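Local coordinates for protein geranyltranstransferase (Stenotrophomonas maltophilia, PDB 7LBJ) that probably condenses isoprenoid diphosphates with the help of magnesium, as in the farnesyl and longer-chain prenyl diphosphate synthases of its family, at residues R54-L66 and R280-A292. Sequence-based numbering, arbitrary orientation.
Sequences RMRPLLVYASGHL and RYGEEADALRALA
Tyr281 meets Leu66 CD2 through CD2 and CE2 of its ring, the former at 3.7 Å; tyrosine suits the place because its carbon skeleton packs on the leucine while its hydroxyl bonds to Gln211. Beyond it, Glu284 folds back: CG sits between the backbone N and the carbonyl carbon (chi1 70°), and the bend at chi2 lets OE2 accept from Gly282 N, while the CG methylene packs against Leu66. Ala285 is short enough for Leu66 CD2 to come within 3.5 Å of its CB.

Where the two helices draw together, alanine faces alanine, Ala287 CB standing 3.8 Å from Ala62 CB; such small side chains suit axes only 8.5 Å apart, running roughly antiparallel at 147°. The side chains of Leu288 and Leu66 cross at about a right angle, CD1 against CD1, and Leu288 CD2 rests on Ala62 CB. Arg289 ties down the preceding loop by donating to Tyr281 O and Gly282 O and pairing with Asp286. One turn beyond Leu288, Leu291 is a knob in a hole made by Met55, Leu58, Leu59 and Ala62: CD1 approaches Leu59 CD2 to 3.6 Å, and CD2 lies 3.9 Å from both Met55 SD and Leu58 CB. Phe15 of helix 11-29 also touches this leucine.

A water stands in for the missing i to i+4 bond between Leu288 N and Glu284 O, and also donates to Ala62 O, which Leu66 N reaches only weakly. Apolar side chains thus join the C-terminal helix to helix 55-65 in this all-helical fold without a direct polar bond, leaving the polar connection to that bridging water.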
ATOM      1  N   ARG A  54      14.407  14.680   4.629  1.00 17.35           N
ATOM      2  CA  ARG A  54      13.534  13.949   5.563  1.00 15.15           C
ATOM      3  C   ARG A  54      12.448  14.864   6.133  1.00 16.12           C
ATOM      4  O   ARG A  54      12.128  14.822   7.322  1.00 13.93           O
ATOM      5  CB  ARG A  54      14.341  13.302   6.701  1.00 15.69           C
ATOM      6  CG  ARG A  54      15.485  12.402   6.260  1.00 16.00           C
ATOM      7  CD  ARG A  54      14.996  11.205   5.435  1.00 15.33           C
ATOM      8  NE  ARG A  54      16.034  10.175   5.327  1.00 15.96           N
ATOM      9  CZ  ARG A  54      15.981   9.163   4.472  1.00 18.86           C
ATOM     10  NH1 ARG A  54      14.953   9.016   3.638  1.00 16.33           N
ATOM     11  NH2 ARG A  54      16.980   8.284   4.444  1.00 16.72           N
ATOM     12  N   MET A  55      11.871  15.701   5.268  1.00 16.71           N
ATOM     13  CA  MET A  55      10.910  16.690   5.739  0.60 17.47           C
ATOM     14  C   MET A  55       9.726  16.034   6.435  1.00 16.19           C
ATOM     15  O   MET A  55       9.286  16.498   7.494  1.00 13.88           O
ATOM     16  CB  MET A  55      10.438  17.550   4.574  0.60 18.38           C
ATOM     17  CG  MET A  55       9.481  18.648   4.970  0.60 26.01           C
ATOM     18  SD  MET A  55      10.275  20.008   5.858  0.60 43.25           S
ATOM     19  CE  MET A  55      12.000  19.887   5.340  0.60 20.82           C
ATOM     20  N   ARG A  56       9.221  14.929   5.881  1.00 14.54           N
ATOM     21  CA  ARG A  56       8.041  14.314   6.492  1.00 12.99           C
ATOM     22  C   ARG A  56       8.354  13.632   7.824  1.00 13.25           C
ATOM     23  O   ARG A  56       7.602  13.838   8.795  1.00 12.44           O
ATOM     24  CB  ARG A  56       7.380  13.400   5.453  1.00 10.19           C
ATOM     25  CG  ARG A  56       6.853  14.257   4.274  1.00 13.78           C
ATOM     26  CD  ARG A  56       6.587  13.434   3.009  1.00 11.82           C
ATOM     27  NE  ARG A  56       6.199  14.296   1.907  1.00 13.59           N
ATOM     28  CZ  ARG A  56       7.045  15.031   1.199  1.00 18.23           C
ATOM     29  NH1 ARG A  56       8.354  15.009   1.440  1.00 16.71           N
ATOM     30  NH2 ARG A  56       6.572  15.799   0.221  1.00 16.86           N
ATOM     31  N   PRO A  57       9.411  12.836   7.966  1.00 13.44           N
ATOM     32  CA  PRO A  57       9.786  12.391   9.323  1.00 12.81           C
ATOM     33  C   PRO A  57       9.996  13.539  10.299  1.00 14.95           C
ATOM     34  O   PRO A  57       9.565  13.459  11.460  1.00 15.78           O
ATOM     35  CB  PRO A  57      11.097  11.626   9.090  1.00 16.20           C
ATOM     36  CG  PRO A  57      11.009  11.164   7.700  1.00 14.65           C
ATOM     37  CD  PRO A  57      10.249  12.210   6.931  1.00 14.46           C
ATOM     38  N   LEU A  58      10.661  14.608   9.857  1.00 12.56           N
ATOM     39  CA  LEU A  58      10.905  15.746  10.740  0.53 14.35           C
ATOM     40  C   LEU A  58       9.596  16.356  11.222  1.00 13.87           C
ATOM     41  O   LEU A  58       9.471  16.752  12.386  1.00 14.19           O
ATOM     42  CB  LEU A  58      11.751  16.798  10.028  0.53 15.11           C
ATOM     43  CG  LEU A  58      13.224  16.457   9.822  0.53 16.50           C
ATOM     44  CD1 LEU A  58      13.909  17.579   9.084  0.53 16.21           C
ATOM     45  CD2 LEU A  58      13.885  16.213  11.168  0.53 16.62           C
ATOM     46  N   LEU A  59       8.604  16.431  10.344  1.00 11.58           N
ATOM     47  CA  LEU A  59       7.310  16.947  10.770  1.00 12.35           C
ATOM     48  C   LEU A  59       6.673  16.052  11.832  1.00 13.94           C
ATOM     49  O   LEU A  59       6.059  16.555  12.778  1.00 12.60           O
ATOM     50  CB  LEU A  59       6.380  17.096   9.570  1.00 16.45           C
ATOM     51  CG  LEU A  59       6.698  18.265   8.627  1.00 14.10           C
ATOM     52  CD1 LEU A  59       6.019  18.014   7.280  1.00 17.32           C
ATOM     53  CD2 LEU A  59       6.215  19.612   9.223  1.00 16.41           C
ATOM     54  N   VAL A  60       6.784  14.724  11.687  1.00 12.31           N
ATOM     55  CA  VAL A  60       6.252  13.825  12.717  1.00 11.13           C
ATOM     56  C   VAL A  60       6.945  14.081  14.050  1.00 14.76           C
ATOM     57  O   VAL A  60       6.301  14.251  15.094  1.00 14.42           O
ATOM     58  CB  VAL A  60       6.404  12.348  12.288  1.00 11.99           C
ATOM     59  CG1 VAL A  60       6.014  11.419  13.444  1.00 11.56           C
ATOM     60  CG2 VAL A  60       5.537  12.049  11.046  1.00 11.61           C
ATOM     61  N   TYR A  61       8.277  14.095  14.041  1.00 12.46           N
ATOM     62  CA  TYR A  61       8.996  14.291  15.293  1.00 13.61           C
ATOM     63  C   TYR A  61       8.715  15.672  15.880  1.00 15.14           C
ATOM     64  O   TYR A  61       8.539  15.812  17.096  1.00 15.14           O
ATOM     65  CB  TYR A  61      10.488  14.112  15.067  1.00 14.08           C
ATOM     66  CG  TYR A  61      10.952  12.690  14.801  1.00 14.43           C
ATOM     67  CD1 TYR A  61      10.742  11.673  15.740  1.00 15.57           C
ATOM     68  CD2 TYR A  61      11.662  12.383  13.641  1.00 15.01           C
ATOM     69  CE1 TYR A  61      11.221  10.359  15.508  1.00 16.28           C
ATOM     70  CE2 TYR A  61      12.157  11.072  13.403  1.00 15.33           C
ATOM     71  CZ  TYR A  61      11.924  10.079  14.332  1.00 17.93           C
ATOM     72  OH  TYR A  61      12.413   8.810  14.090  1.00 14.13           O
ATOM     73  N   ALA A  62       8.696  16.704  15.032  1.00 13.22           N
ATOM     74  CA  ALA A  62       8.539  18.075  15.520  1.00 16.98           C
ATOM     75  C   ALA A  62       7.142  18.285  16.078  1.00 15.31           C
ATOM     76  O   ALA A  62       6.954  19.015  17.059  1.00 15.84           O
ATOM     77  CB  ALA A  62       8.809  19.084  14.398  1.00 15.24           C
ATOM     78  N   SER A  63       6.150  17.655  15.456  1.00 14.35           N
ATOM     79  CA  SER A  63       4.787  17.722  15.972  0.56 15.04           C
ATOM     80  C   SER A  63       4.684  16.992  17.305  1.00 15.45           C
ATOM     81  O   SER A  63       4.098  17.508  18.265  1.00 16.11           O
ATOM     82  CB  SER A  63       3.817  17.134  14.945  0.56 13.39           C
ATOM     83  OG  SER A  63       2.466  17.258  15.355  0.56 14.36           O
ATOM     84  N   GLY A  64       5.247  15.784  17.381  1.00 13.77           N
ATOM     85  CA  GLY A  64       5.257  15.089  18.657  1.00 16.52           C
ATOM     86  C   GLY A  64       6.014  15.873  19.707  1.00 19.96           C
ATOM     87  O   GLY A  64       5.673  15.829  20.896  1.00 17.23           O
ATOM     88  N   HIS A  65       7.037  16.620  19.275  1.00 16.34           N
ATOM     89  CA  HIS A  65       7.880  17.370  20.203  1.00 18.86           C
ATOM     90  C   HIS A  65       7.088  18.448  20.931  1.00 19.91           C
ATOM     91  O   HIS A  65       7.423  18.803  22.076  1.00 20.22           O
ATOM     92  CB  HIS A  65       9.058  17.974  19.423  1.00 16.20           C
ATOM     93  CG  HIS A  65      10.071  18.670  20.275  1.00 21.37           C
ATOM     94  ND1 HIS A  65      10.926  17.992  21.116  1.00 21.50           N
ATOM     95  CD2 HIS A  65      10.376  19.984  20.404  1.00 21.72           C
ATOM     96  CE1 HIS A  65      11.714  18.861  21.731  1.00 27.45           C
ATOM     97  NE2 HIS A  65      11.401  20.077  21.315  1.00 23.26           N
ATOM     98  N   LEU A  66       6.046  18.989  20.286  1.00 19.36           N
ATOM     99  CA  LEU A  66       5.180  19.977  20.924  1.00 18.23           C
ATOM    100  C   LEU A  66       4.623  19.481  22.246  1.00 21.63           C
ATOM    101  O   LEU A  66       4.360  20.276  23.153  1.00 24.17           O
ATOM    102  CB  LEU A  66       3.994  20.303  20.023  1.00 22.87           C
ATOM    103  CG  LEU A  66       4.044  21.256  18.852  1.00 26.96           C
ATOM    104  CD1 LEU A  66       2.643  21.223  18.212  1.00 24.66           C
ATOM    105  CD2 LEU A  66       4.372  22.644  19.360  1.00 24.42           C
ATOM    106  N   ARG A 280       1.329  31.357  19.878  1.00 25.43           N
ATOM    107  CA  ARG A 280       1.121  31.313  21.318  1.00 28.57           C
ATOM    108  C   ARG A 280       1.947  30.242  22.017  1.00 26.47           C
ATOM    109  O   ARG A 280       2.012  30.244  23.252  1.00 27.34           O
ATOM    110  CB  ARG A 280      -0.361  31.110  21.628  1.00 28.58           C
ATOM    111  CG  ARG A 280      -1.202  32.357  21.355  1.00 37.32           C
ATOM    112  CD  ARG A 280      -2.668  32.041  21.520  1.00 40.28           C
ATOM    113  NE  ARG A 280      -3.522  33.187  21.238  1.00 50.50           N
ATOM    114  CZ  ARG A 280      -4.802  33.089  20.909  1.00 49.33           C
ATOM    115  NH1 ARG A 280      -5.382  31.909  20.749  1.00 45.82           N
ATOM    116  NH2 ARG A 280      -5.520  34.200  20.746  1.00 43.05           N
ATOM    117  N   TYR A 281       2.583  29.346  21.265  1.00 22.00           N
ATOM    118  CA  TYR A 281       3.399  28.296  21.854  1.00 25.92           C
ATOM    119  C   TYR A 281       4.725  28.857  22.352  1.00 27.41           C
ATOM    120  O   TYR A 281       5.203  29.900  21.897  1.00 24.73           O
ATOM    121  CB  TYR A 281       3.689  27.197  20.837  1.00 21.44           C
ATOM    122  CG  TYR A 281       2.506  26.316  20.469  1.00 24.82           C
ATOM    123  CD1 TYR A 281       1.644  26.677  19.440  1.00 24.02           C
ATOM    124  CD2 TYR A 281       2.273  25.105  21.126  1.00 29.94           C
ATOM    125  CE1 TYR A 281       0.567  25.885  19.094  1.00 25.48           C
ATOM    126  CE2 TYR A 281       1.202  24.297  20.773  1.00 30.09           C
ATOM    127  CZ  TYR A 281       0.356  24.696  19.758  1.00 29.43           C
ATOM    128  OH  TYR A 281      -0.718  23.913  19.391  1.00 29.53           O
ATOM    129  N   GLY A 282       5.331  28.136  23.288  1.00 27.66           N
ATOM    130  CA  GLY A 282       6.673  28.429  23.736  1.00 26.08           C
ATOM    131  C   GLY A 282       7.693  27.725  22.864  1.00 28.08           C
ATOM    132  O   GLY A 282       7.427  27.356  21.715  1.00 20.98           O
ATOM    133  N   GLU A 283       8.874  27.508  23.445  1.00 24.06           N
ATOM    134  CA  GLU A 283       9.996  26.950  22.697  1.00 25.62           C
ATOM    135  C   GLU A 283       9.701  25.580  22.130  1.00 22.12           C
ATOM    136  O   GLU A 283      10.384  25.157  21.196  1.00 22.90           O
ATOM    137  CB  GLU A 283      11.234  26.844  23.584  1.00 28.59           C
ATOM    138  CG  GLU A 283      12.138  28.034  23.495  1.00 38.12           C
ATOM    139  CD  GLU A 283      13.283  27.917  24.454  1.00 42.60           C
ATOM    140  OE1 GLU A 283      14.101  26.991  24.279  1.00 46.22           O
ATOM    141  OE2 GLU A 283      13.339  28.728  25.397  1.00 50.46           O
ATOM    142  N   GLU A 284       8.718  24.871  22.686  1.00 22.31           N
ATOM    143  CA  GLU A 284       8.402  23.540  22.192  1.00 24.52           C
ATOM    144  C   GLU A 284       7.958  23.564  20.734  1.00 22.94           C
ATOM    145  O   GLU A 284       8.062  22.537  20.060  1.00 22.64           O
ATOM    146  CB  GLU A 284       7.329  22.885  23.074  1.00 21.05           C
ATOM    147  CG  GLU A 284       5.914  23.502  22.966  1.00 20.76           C
ATOM    148  CD  GLU A 284       5.686  24.758  23.818  1.00 26.59           C
ATOM    149  OE1 GLU A 284       6.643  25.283  24.422  1.00 25.20           O
ATOM    150  OE2 GLU A 284       4.528  25.234  23.871  1.00 27.51           O
ATOM    151  N   ALA A 285       7.485  24.703  20.223  1.00 20.05           N
ATOM    152  CA  ALA A 285       7.117  24.801  18.814  1.00 17.03           C
ATOM    153  C   ALA A 285       8.255  25.292  17.921  1.00 19.06           C
ATOM    154  O   ALA A 285       8.032  25.461  16.716  1.00 17.77           O
ATOM    155  CB  ALA A 285       5.908  25.727  18.631  1.00 16.87           C
ATOM    156  N   ASP A 286       9.462  25.517  18.465  1.00 20.27           N
ATOM    157  CA  ASP A 286      10.540  26.049  17.634  1.00 19.36           C
ATOM    158  C   ASP A 286      10.925  25.101  16.505  1.00 22.84           C
ATOM    159  O   ASP A 286      11.328  25.562  15.429  1.00 19.19           O
ATOM    160  CB  ASP A 286      11.772  26.386  18.485  1.00 22.97           C
ATOM    161  CG  ASP A 286      11.667  27.752  19.151  1.00 26.49           C
ATOM    162  OD1 ASP A 286      10.748  28.523  18.801  1.00 28.35           O
ATOM    163  OD2 ASP A 286      12.509  28.066  20.013  1.00 30.39           O
ATOM    164  N   ALA A 287      10.837  23.781  16.722  1.00 18.70           N
ATOM    165  CA  ALA A 287      11.155  22.846  15.648  1.00 19.24           C
ATOM    166  C   ALA A 287      10.150  22.975  14.503  1.00 17.45           C
ATOM    167  O   ALA A 287      10.540  23.088  13.332  1.00 18.86           O
ATOM    168  CB  ALA A 287      11.197  21.412  16.180  1.00 19.75           C
ATOM    169  N   LEU A 288       8.855  22.982  14.816  1.00 17.66           N
ATOM    170  CA  LEU A 288       7.865  23.194  13.761  1.00 16.47           C
ATOM    171  C   LEU A 288       8.076  24.543  13.085  1.00 17.08           C
ATOM    172  O   LEU A 288       7.989  24.650  11.856  1.00 18.45           O
ATOM    173  CB  LEU A 288       6.443  23.106  14.320  1.00 18.69           C
ATOM    174  CG  LEU A 288       5.815  21.726  14.470  1.00 21.33           C
ATOM    175  CD1 LEU A 288       4.414  21.875  15.034  1.00 21.71           C
ATOM    176  CD2 LEU A 288       5.769  21.008  13.123  1.00 19.83           C
ATOM    177  N   ARG A 289       8.372  25.582  13.873  1.00 17.57           N
ATOM    178  CA  ARG A 289       8.581  26.903  13.287  1.00 19.27           C
ATOM    179  C   ARG A 289       9.722  26.871  12.290  1.00 22.60           C
ATOM    180  O   ARG A 289       9.658  27.523  11.243  1.00 18.36           O
ATOM    181  CB  ARG A 289       8.872  27.937  14.369  1.00 21.95           C
ATOM    182  CG  ARG A 289       7.658  28.408  15.153  1.00 20.57           C
ATOM    183  CD  ARG A 289       8.126  29.311  16.314  1.00 21.37           C
ATOM    184  NE  ARG A 289       6.999  29.716  17.144  1.00 22.34           N
ATOM    185  CZ  ARG A 289       6.899  29.511  18.450  1.00 25.15           C
ATOM    186  NH1 ARG A 289       7.897  28.991  19.156  1.00 21.76           N
ATOM    187  NH2 ARG A 289       5.777  29.857  19.072  1.00 26.83           N
ATOM    188  N   ALA A 290      10.768  26.095  12.590  1.00 18.24           N
ATOM    189  CA  ALA A 290      11.929  26.062  11.715  1.00 20.85           C
ATOM    190  C   ALA A 290      11.676  25.246  10.461  1.00 20.64           C
ATOM    191  O   ALA A 290      12.304  25.511   9.426  1.00 20.86           O
ATOM    192  CB  ALA A 290      13.156  25.527  12.470  1.00 21.60           C
ATOM    193  N   LEU A 291      10.787  24.250  10.525  1.00 18.52           N
ATOM    194  CA  LEU A 291      10.394  23.555   9.302  1.00 18.30           C
ATOM    195  C   LEU A 291       9.612  24.482   8.383  1.00 19.48           C
ATOM    196  O   LEU A 291       9.770  24.433   7.161  1.00 18.55           O
ATOM    197  CB  LEU A 291       9.576  22.297   9.628  1.00 17.65           C
ATOM    198  CG  LEU A 291      10.335  21.209  10.388  1.00 18.77           C
ATOM    199  CD1 LEU A 291       9.403  20.082  10.842  1.00 18.42           C
ATOM    200  CD2 LEU A 291      11.471  20.653   9.530  1.00 20.96           C
ATOM    201  N   ALA A 292       8.784  25.355   8.960  1.00 17.17           N
ATOM    202  CA  ALA A 292       8.091  26.358   8.162  1.00 22.39           C
ATOM    203  C   ALA A 292       9.086  27.284   7.470  1.00 21.33           C
ATOM    204  O   ALA A 292       8.955  27.578   6.278  1.00 21.15           O
ATOM    205  CB  ALA A 292       7.124  27.153   9.044  1.00 16.22           C
TER
HETATM  206  O   HOH W   1       7.921  21.681  17.408  1.00 17.87           O